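Local coordinates for DNA repair protein PprA (Deinococcus deserti, PDB 6MC8), which binds DNA in the repair of radiation-induced damage and in genome segregation, assembling as a dimer and forming filaments, at the interface of chains A and B. Coordinates in Å, arbitrary orientation; residue numbers count along the deposited sequence, not the author numbering. Chains: chain A/B, DNA repair protein PprA.

The interface of chains A and B. Residues chain A 149, 156-157, 160-161, 165; chain B 157, 160-161, 164-165.
A:Val160 and B:Val160 meet branch to branch across the two-fold axis of the PprA dimer, their CB atoms 3.7 Å apart, in a worked example of how a two-fold axis brings the same short helix against itself. The two side chains cross obliquely, and each sends a methyl past its twin towards the opposite helix 156-163. With CG1 anti to its own backbone N (chi1 180°), A:Val160 directs this methyl at the first-turn backbone of B:Gln157, 3.3 Å from the carbonyl O; B:Val160 CG1 answers at 3.4 Å from A:Gln157 O. The second methyl of B:Val160, CG2, lies against A:Gln157 CA. Leucines flank the valine pair: A:Leu161 stands at about a right angle to B:Val160, its CG touching CG1, while its CD2 tip reaches B:Ala165 CB at 3.8 Å. The twin contact puts B:Leu161 CD2 on A:Ala165 CB at 3.9 Å, so small alanine methyls receive the leucine tips on both sides of the axis.

Next to the valines and leucines, the carboxylate of B:Asp164 comes up against A:Gln157 and A:Val149, which lie round adjacent sides of it. Its OD2 is 3.0 Å from the amide nitrogen NE2 of A:Gln157, but the amide hydrogens are not directed at it and the amide and carboxylate planes stand 85° apart, making this a polar contact without a hydrogen bond. Beside this contact, A:Val149 CG2 rests 3.8 Å from B:Asp164 CB and A:Val149 CG1 faces the carboxylate carbon. An alanine at B:Asp164 would probably leave the A:Gln157 amide without its carboxylate neighbour and open a gap beside A:Val149 CG1.

Further out, B:Asp164 and B:Ala165 follow helix 156-163 directly in the loop, and B:Asp164 turns CG beside its own backbone N (chi1 -64°), which sets its carboxylate towards A:Gln157. Repeated by symmetry, this largely apolar patch joins the two subunits of the PprA dimer and may contribute to the filaments the protein forms.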
loop_
_atom_site.group_PDB
_atom_site.type_symbol
_atom_site.label_atom_id
_atom_site.label_comp_id
_atom_site.label_asym_id
_atom_site.label_seq_id
_atom_site.Cartn_x
_atom_site.Cartn_y
_atom_site.Cartn_z
ATOM N N VAL A 149 2.134 -12.943 -0.264
ATOM C CA VAL A 149 1.220 -13.870 -0.919
ATOM C C VAL A 149 1.877 -15.236 -1.026
ATOM O O VAL A 149 3.017 -15.357 -1.486
ATOM C CB VAL A 149 0.822 -13.341 -2.307
ATOM C CG1 VAL A 149 -0.142 -14.291 -3.004
ATOM C CG2 VAL A 149 0.232 -11.964 -2.195
ATOM N N GLY A 156 -4.170 -16.653 -11.478
ATOM C CA GLY A 156 -5.333 -15.841 -11.162
ATOM C C GLY A 156 -5.107 -14.921 -9.980
ATOM O O GLY A 156 -5.706 -13.846 -9.895
ATOM N N GLN A 157 -4.264 -15.346 -9.036
ATOM C CA GLN A 157 -3.833 -14.453 -7.965
ATOM C C GLN A 157 -3.030 -13.282 -8.511
ATOM O O GLN A 157 -3.291 -12.128 -8.164
ATOM C CB GLN A 157 -3.015 -15.219 -6.928
ATOM C CG GLN A 157 -3.816 -15.946 -5.872
ATOM C CD GLN A 157 -2.947 -16.823 -5.002
ATOM O OE1 GLN A 157 -1.839 -17.162 -5.376
ATOM N NE2 GLN A 157 -3.416 -17.125 -3.809
ATOM N N VAL A 160 -5.039 -10.412 -10.566
ATOM C CA VAL A 160 -5.766 -9.398 -9.813
ATOM C C VAL A 160 -4.795 -8.471 -9.087
ATOM O O VAL A 160 -5.038 -7.265 -8.970
ATOM C CB VAL A 160 -6.758 -10.083 -8.854
ATOM C CG1 VAL A 160 -7.537 -9.071 -8.043
ATOM C CG2 VAL A 160 -7.705 -10.973 -9.626
ATOM N N LEU A 161 -3.666 -9.009 -8.622
ATOM C CA LEU A 161 -2.687 -8.196 -7.902
ATOM C C LEU A 161 -1.988 -7.207 -8.829
ATOM O O LEU A 161 -1.673 -6.081 -8.430
ATOM C CB LEU A 161 -1.666 -9.102 -7.212
ATOM C CG LEU A 161 -2.131 -9.957 -6.033
ATOM C CD1 LEU A 161 -1.079 -10.982 -5.683
ATOM C CD2 LEU A 161 -2.445 -9.107 -4.830
ATOM N N ALA A 165 -4.606 -4.235 -7.839
ATOM C CA ALA A 165 -4.151 -3.923 -6.498
ATOM C C ALA A 165 -3.135 -2.787 -6.497
ATOM O O ALA A 165 -2.606 -2.370 -7.527
ATOM C CB ALA A 165 -3.555 -5.163 -5.835
ATOM N N GLN B 157 -12.130 -11.041 -8.479
ATOM C CA GLN B 157 -11.225 -9.951 -8.132
ATOM C C GLN B 157 -11.180 -9.720 -6.629
ATOM O O GLN B 157 -10.098 -9.596 -6.046
ATOM C CB GLN B 157 -11.644 -8.666 -8.841
ATOM C CG GLN B 157 -11.357 -8.624 -10.318
ATOM C CD GLN B 157 -11.812 -7.327 -10.927
ATOM O OE1 GLN B 157 -12.495 -6.549 -10.287
ATOM N NE2 GLN B 157 -11.392 -7.061 -12.141
ATOM N N VAL B 160 -9.011 -12.243 -4.322
ATOM C CA VAL B 160 -7.571 -12.017 -4.253
ATOM C C VAL B 160 -7.273 -10.729 -3.493
ATOM O O VAL B 160 -6.318 -10.657 -2.714
ATOM C CB VAL B 160 -6.974 -12.015 -5.674
ATOM C CG1 VAL B 160 -5.497 -11.696 -5.663
ATOM C CG2 VAL B 160 -7.202 -13.356 -6.335
ATOM N N LEU B 161 -8.116 -9.710 -3.669
ATOM C CA LEU B 161 -7.897 -8.427 -3.007
ATOM C C LEU B 161 -8.103 -8.527 -1.499
ATOM O O LEU B 161 -7.382 -7.893 -0.721
ATOM C CB LEU B 161 -8.816 -7.369 -3.613
ATOM C CG LEU B 161 -8.481 -6.901 -5.026
ATOM C CD1 LEU B 161 -9.615 -6.082 -5.602
ATOM C CD2 LEU B 161 -7.209 -6.091 -5.006
ATOM N N ASP B 164 -5.193 -11.772 -0.498
ATOM C CA ASP B 164 -3.783 -11.685 -0.851
ATOM C C ASP B 164 -3.239 -10.268 -0.911
ATOM O O ASP B 164 -2.034 -10.084 -0.740
ATOM C CB ASP B 164 -3.545 -12.353 -2.212
ATOM C CG ASP B 164 -3.842 -13.829 -2.189
ATOM O OD1 ASP B 164 -3.627 -14.461 -1.139
ATOM O OD2 ASP B 164 -4.315 -14.352 -3.214
ATOM N N ALA B 165 -4.077 -9.273 -1.149
ATOM C CA ALA B 165 -3.551 -7.941 -1.362
ATOM C C ALA B 165 -3.385 -7.196 -0.042
ATOM O O ALA B 165 -3.847 -7.617 1.019
ATOM C CB ALA B 165 -4.452 -7.149 -2.303
#